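Local structure of 1-deoxy-D-xylulose 5-phosphate reductoisomerase (Moraxella catarrhalis, 4ZQG) at residues A135-I140 against A239-D244; Y377-G382 against L388-T393. The protein catalyses, with a nicotinamide cofactor, the conversion of 1-deoxy-D-xylulose 5-phosphate to 2-C-methyl-D-erythritol 4-phosphate in the MEP pathway. All coordinates share one frame; numbering follows the deposited sequence.

Overall arrangement
Contact 1 joins helix 130-146, in the Rossmann-type part of the chain, to the end of helix 230-243; contact 2 closes the loop after helix 371-374 onto helix 387-409. Their centres lie about 15 Å apart, and helix 130-146 serves both: Gly136, Asp137 and Ile140 meet 239-244, whereas Ala135 and Leu138 meet the other pair. The bridge is apolar, with Ala135 CB 3.5 Å from Ile391 CD1 and Leu138 CD2 3.9 Å from the same atom. Gly136 is about 14 Å from the bound NAD (nearest atoms), and helix 230-243 carries Glu235, which with Asp154 and Glu156 forms the magnesium site; none of these three lies in either contact.

Contact 1 (A135-I140 against A239-D244); sequences AGDLVI and ACHLFD
Gly136 and His241 form the nearest backbone pair between 135-140 and 239-244, with CA atoms 5.7 Å apart. The helical segments run nearly parallel, their axes crossing at -19° with a closest approach of 9.6 Å. This is helix-helix packing between helix 130-146, which belongs to the Rossmann-type dinucleotide-binding fold, and the C-terminal end of helix 230-243. Past that end Asp244 turns to positive phi, and its OD1 is hydrogen-bonded to His176.

The interface centres on the His241 imidazole, which lies against the backbone of Gly136. Gly136 CA sits 3.4 Å from the ring centroid and only 12° off the ring normal, so the interaction is a face-on CH-pi contact. Because Gly136 has no side chain, the ring can come this close to the helix. His241 CG is anti to its own carbonyl carbon, a torsion that carries the imidazole across the gap between the helices.

Asp137 is solvent-exposed, and only the end of its side chain nears the ring. Its carboxylate plane is 83° from the imidazole plane, and OD1 approaches CE1 of His241 at 4.1 Å. This is proximity without a salt bridge: OD2 is hydrogen-bonded to Thr333 OG1, and a bound NHE, probably from the crystallisation liquor, lies about 3 Å from the side chain (nearest atoms).

One turn along, Ile140 points toward 239-244. Both it and Leu242 of the other helix touch Ile150 on strand 149-152, the outermost strand of the parallel sheet within this chain. Ile140 CG1 lies 4.2 Å from CB of His241, while its terminal CD1 rests 3.8 Å from the His241 carbonyl O.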
loop_
_atom_site.group_PDB
_atom_site.type_symbol
_atom_site.label_atom_id
_atom_site.label_comp_id
_atom_site.label_asym_id
_atom_site.label_seq_id
_atom_site.Cartn_x
_atom_site.Cartn_y
_atom_site.Cartn_z
ATOM N N ALA A 135 4.860 14.513 -24.810
ATOM C CA ALA A 135 3.595 15.032 -25.254
ATOM C C ALA A 135 2.533 14.846 -24.199
ATOM O O ALA A 135 1.357 14.645 -24.510
ATOM C CB ALA A 135 3.197 14.341 -26.542
ATOM N N GLY A 136 2.959 14.942 -22.951
ATOM C CA GLY A 136 2.082 14.718 -21.831
ATOM C C GLY A 136 0.807 15.533 -21.919
ATOM O O GLY A 136 -0.279 14.961 -21.880
ATOM N N ASP A 137 0.913 16.852 -22.077
ATOM C CA ASP A 137 -0.300 17.668 -22.063
ATOM C C ASP A 137 -1.184 17.215 -23.182
ATOM O O ASP A 137 -2.383 17.055 -23.005
ATOM C CB ASP A 137 -0.031 19.169 -22.250
ATOM C CG ASP A 137 0.984 19.719 -21.267
ATOM O OD1 ASP A 137 0.671 19.862 -20.042
ATOM O OD2 ASP A 137 2.102 20.017 -21.757
ATOM N N LEU A 138 -0.577 17.007 -24.345
ATOM C CA LEU A 138 -1.338 16.685 -25.554
ATOM C C LEU A 138 -2.024 15.348 -25.426
ATOM O O LEU A 138 -3.204 15.227 -25.762
ATOM C CB LEU A 138 -0.435 16.697 -26.773
ATOM C CG LEU A 138 -1.057 16.448 -28.150
ATOM C CD1 LEU A 138 -2.341 17.233 -28.336
ATOM C CD2 LEU A 138 -0.042 16.796 -29.235
ATOM N N VAL A 139 -1.303 14.371 -24.894
ATOM C CA VAL A 139 -1.850 13.040 -24.731
ATOM C C VAL A 139 -3.021 13.033 -23.738
ATOM O O VAL A 139 -4.120 12.519 -24.046
ATOM C CB VAL A 139 -0.754 12.032 -24.301
ATOM C CG1 VAL A 139 -1.330 10.657 -23.977
ATOM C CG2 VAL A 139 0.295 11.888 -25.383
ATOM N N ILE A 140 -2.785 13.580 -22.549
ATOM C CA ILE A 140 -3.820 13.614 -21.510
ATOM C C ILE A 140 -5.032 14.419 -21.963
ATOM O O ILE A 140 -6.186 13.976 -21.814
ATOM C CB ILE A 140 -3.310 14.252 -20.206
ATOM C CG1 ILE A 140 -2.116 13.492 -19.593
ATOM C CG2 ILE A 140 -4.442 14.363 -19.196
ATOM C CD1 ILE A 140 -2.389 12.056 -19.265
ATOM N N ALA A 239 5.095 10.825 -14.141
ATOM C CA ALA A 239 4.229 10.938 -12.972
ATOM C C ALA A 239 3.461 12.267 -12.894
ATOM O O ALA A 239 2.250 12.287 -12.599
ATOM C CB ALA A 239 5.041 10.740 -11.717
ATOM N N CYS A 240 4.151 13.367 -13.178
ATOM C CA CYS A 240 3.489 14.654 -13.242
ATOM C C CYS A 240 2.282 14.628 -14.159
ATOM O O CYS A 240 1.215 15.043 -13.751
ATOM C CB CYS A 240 4.453 15.770 -13.662
ATOM S SG CYS A 240 5.856 16.127 -12.556
ATOM N N HIS A 241 2.416 14.135 -15.385
ATOM C CA HIS A 241 1.258 14.072 -16.277
ATOM C C HIS A 241 0.244 13.064 -15.839
ATOM O O HIS A 241 -0.949 13.308 -15.942
ATOM C CB HIS A 241 1.655 13.749 -17.712
ATOM C CG HIS A 241 2.541 14.767 -18.318
ATOM N ND1 HIS A 241 2.072 15.992 -18.749
ATOM C CD2 HIS A 241 3.880 14.775 -18.514
ATOM C CE1 HIS A 241 3.092 16.712 -19.178
ATOM N NE2 HIS A 241 4.199 15.992 -19.055
ATOM N N LEU A 242 0.684 11.898 -15.392
ATOM C CA LEU A 242 -0.287 10.854 -15.108
ATOM C C LEU A 242 -1.175 11.245 -13.958
ATOM O O LEU A 242 -2.387 11.019 -13.975
ATOM C CB LEU A 242 0.412 9.543 -14.764
ATOM C CG LEU A 242 0.806 8.597 -15.901
ATOM C CD1 LEU A 242 1.539 7.422 -15.278
ATOM C CD2 LEU A 242 -0.422 8.179 -16.671
ATOM N N PHE A 243 -0.549 11.808 -12.932
ATOM C CA PHE A 243 -1.243 12.058 -11.692
ATOM C C PHE A 243 -1.552 13.536 -11.470
ATOM O O PHE A 243 -2.061 13.916 -10.431
ATOM C CB PHE A 243 -0.407 11.493 -10.575
ATOM C CG PHE A 243 -0.098 10.054 -10.761
ATOM C CD1 PHE A 243 1.201 9.615 -10.858
ATOM C CD2 PHE A 243 -1.119 9.142 -10.846
ATOM C CE1 PHE A 243 1.479 8.279 -11.039
ATOM C CE2 PHE A 243 -0.846 7.818 -10.983
ATOM C CZ PHE A 243 0.459 7.393 -11.101
ATOM N N ASP A 244 -1.290 14.332 -12.495
ATOM C CA ASP A 244 -1.689 15.712 -12.563
ATOM C C ASP A 244 -1.106 16.576 -11.439
ATOM O O ASP A 244 -1.811 17.391 -10.864
ATOM C CB ASP A 244 -3.195 15.819 -12.597
ATOM C CG ASP A 244 -3.633 17.138 -13.083
ATOM O OD1 ASP A 244 -4.473 17.770 -12.410
ATOM O OD2 ASP A 244 -3.067 17.604 -14.098
#

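Contact 2 (Y377-G382 against L388-T393); sequences YSQDFG and LERILT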
loop_
_atom_site.group_PDB
_atom_site.type_symbol
_atom_site.label_atom_id
_atom_site.label_comp_id
_atom_site.label_asym_id
_atom_site.label_seq_id
_atom_site.Cartn_x
_atom_site.Cartn_y
_atom_site.Cartn_z
ATOM N N TYR A 377 11.204 26.509 -25.960
ATOM C CA TYR A 377 10.615 26.200 -24.669
ATOM C C TYR A 377 9.255 26.837 -24.412
ATOM O O TYR A 377 8.423 26.213 -23.746
ATOM C CB TYR A 377 11.555 26.576 -23.535
ATOM C CG TYR A 377 12.760 25.689 -23.426
ATOM C CD1 TYR A 377 12.921 24.550 -24.215
ATOM C CD2 TYR A 377 13.723 25.967 -22.507
ATOM C CE1 TYR A 377 14.022 23.746 -24.072
ATOM C CE2 TYR A 377 14.824 25.162 -22.356
ATOM C CZ TYR A 377 14.973 24.050 -23.149
ATOM O OH TYR A 377 16.099 23.292 -22.961
ATOM N N SER A 378 9.007 28.025 -24.962
ATOM C CA SER A 378 7.768 28.752 -24.679
ATOM C C SER A 378 6.649 28.447 -25.668
ATOM O O SER A 378 5.657 29.179 -25.727
ATOM C CB SER A 378 8.023 30.255 -24.695
ATOM O OG SER A 378 8.363 30.675 -26.012
ATOM N N GLN A 379 6.770 27.359 -26.411
ATOM C CA GLN A 379 5.734 27.021 -27.378
ATOM C C GLN A 379 4.561 26.229 -26.791
ATOM O O GLN A 379 4.643 25.690 -25.688
ATOM C CB GLN A 379 6.337 26.293 -28.580
ATOM C CG GLN A 379 5.811 26.885 -29.865
ATOM C CD GLN A 379 6.528 26.385 -31.087
ATOM O OE1 GLN A 379 7.577 25.724 -30.997
ATOM N NE2 GLN A 379 5.958 26.686 -32.257
ATOM N N ASP A 380 3.468 26.199 -27.545
ATOM C CA ASP A 380 2.278 25.466 -27.156
ATOM C C ASP A 380 2.320 24.062 -27.761
ATOM O O ASP A 380 1.677 23.763 -28.766
ATOM C CB ASP A 380 1.004 26.187 -27.601
ATOM C CG ASP A 380 -0.253 25.619 -26.926
ATOM O OD1 ASP A 380 -0.121 24.857 -25.929
ATOM O OD2 ASP A 380 -1.374 25.937 -27.397
ATOM N N PHE A 381 3.082 23.204 -27.097
ATOM C CA PHE A 381 3.232 21.823 -27.467
ATOM C C PHE A 381 1.960 21.042 -27.220
ATOM O O PHE A 381 1.897 19.872 -27.559
ATOM C CB PHE A 381 4.384 21.209 -26.689
ATOM C CG PHE A 381 5.725 21.749 -27.081
ATOM C CD1 PHE A 381 6.297 21.395 -28.305
ATOM C CD2 PHE A 381 6.437 22.592 -26.235
ATOM C CE1 PHE A 381 7.545 21.902 -28.682
ATOM C CE2 PHE A 381 7.686 23.080 -26.585
ATOM C CZ PHE A 381 8.246 22.736 -27.818
ATOM N N GLY A 382 0.940 21.693 -26.666
ATOM C CA GLY A 382 -0.291 21.018 -26.268
ATOM C C GLY A 382 -1.495 21.418 -27.084
ATOM O O GLY A 382 -2.603 21.078 -26.737
ATOM N N LEU A 388 1.306 18.393 -32.237
ATOM C CA LEU A 388 2.088 17.248 -32.674
ATOM C C LEU A 388 3.260 17.674 -33.568
ATOM O O LEU A 388 4.387 17.243 -33.305
ATOM C CB LEU A 388 1.240 16.170 -33.333
ATOM C CG LEU A 388 2.030 14.869 -33.573
ATOM C CD1 LEU A 388 2.812 14.434 -32.343
ATOM C CD2 LEU A 388 1.116 13.750 -34.060
ATOM N N GLU A 389 3.017 18.536 -34.569
ATOM C CA GLU A 389 4.101 18.932 -35.514
ATOM C C GLU A 389 5.185 19.729 -34.804
ATOM O O GLU A 389 6.376 19.636 -35.159
ATOM C CB GLU A 389 3.584 19.726 -36.747
ATOM N N ARG A 390 4.753 20.510 -33.813
ATOM C CA ARG A 390 5.656 21.248 -32.946
ATOM C C ARG A 390 6.538 20.321 -32.105
ATOM O O ARG A 390 7.734 20.579 -31.953
ATOM C CB ARG A 390 4.855 22.217 -32.066
ATOM C CG ARG A 390 4.325 23.421 -32.821
ATOM C CD ARG A 390 2.991 23.969 -32.348
ATOM N NE ARG A 390 3.095 25.256 -31.672
ATOM C CZ ARG A 390 2.196 26.249 -31.739
ATOM N NH1 ARG A 390 1.099 26.159 -32.490
ATOM N NH2 ARG A 390 2.406 27.372 -31.051
ATOM N N ILE A 391 5.956 19.237 -31.569
ATOM C CA ILE A 391 6.740 18.244 -30.806
ATOM C C ILE A 391 7.773 17.533 -31.695
ATOM O O ILE A 391 8.942 17.409 -31.348
ATOM C CB ILE A 391 5.830 17.209 -30.087
ATOM C CG1 ILE A 391 5.012 17.896 -28.983
ATOM C CG2 ILE A 391 6.666 16.088 -29.463
ATOM C CD1 ILE A 391 3.737 17.190 -28.569
ATOM N N LEU A 392 7.343 17.081 -32.863
ATOM C CA LEU A 392 8.243 16.374 -33.793
ATOM C C LEU A 392 9.341 17.272 -34.361
ATOM O O LEU A 392 10.487 16.853 -34.469
ATOM C CB LEU A 392 7.441 15.743 -34.924
ATOM C CG LEU A 392 6.441 14.672 -34.475
ATOM C CD1 LEU A 392 5.558 14.297 -35.650
ATOM C CD2 LEU A 392 7.119 13.433 -33.895
ATOM N N THR A 393 9.009 18.518 -34.684
ATOM C CA THR A 393 10.016 19.472 -35.171
ATOM C C THR A 393 11.127 19.701 -34.152
ATOM O O THR A 393 12.298 19.802 -34.509
ATOM C CB THR A 393 9.339 20.798 -35.525
ATOM O OG1 THR A 393 8.345 20.542 -36.516
ATOM C CG2 THR A 393 10.329 21.818 -36.053
#
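Arg390 reaches from the first turns of helix 387-409 back across Gln379 and Asp380 of the preceding loop, within the DXP reductoisomerase C-terminal domain. The guanidinium and the Gln379 amide cross with their planes 52° apart. Gln379 CG comes to the guanidinium edge, 3.6 Å from Arg390 NH2. Over one guanidinium face lies the Asp380 carbonyl O, 3.6 Å from Arg390 NE and offset toward the rim. Bends at chi2 (147°) and chi3 (109°) fold the arginine chain over the loop.

Phe381 turns its ring edge to the helix backbone: CE1 is 3.5 Å from Arg390 O, close to the ring plane. Phe381 CD1 meets Ile391 CG1 at 3.8 Å in an oblique apolar contact, and Ile391 CD1 lies 3.4 Å from Phe381 O. Thr333 touches Phe381, and Ile337 touches Ile391, so helix 333-351 backs this apolar part.

Gln379 NE2 and Arg390 NE are 3.3 Å apart but, as modelled, both are donors and form no hydrogen bond. The carboxylate of Asp380 does not pair with the guanidinium either, OD2 being 5.4 Å from NH2. The loop is thus held to the helix mainly by packing, probably helped by the Asp380 carbonyl dipole over the guanidinium.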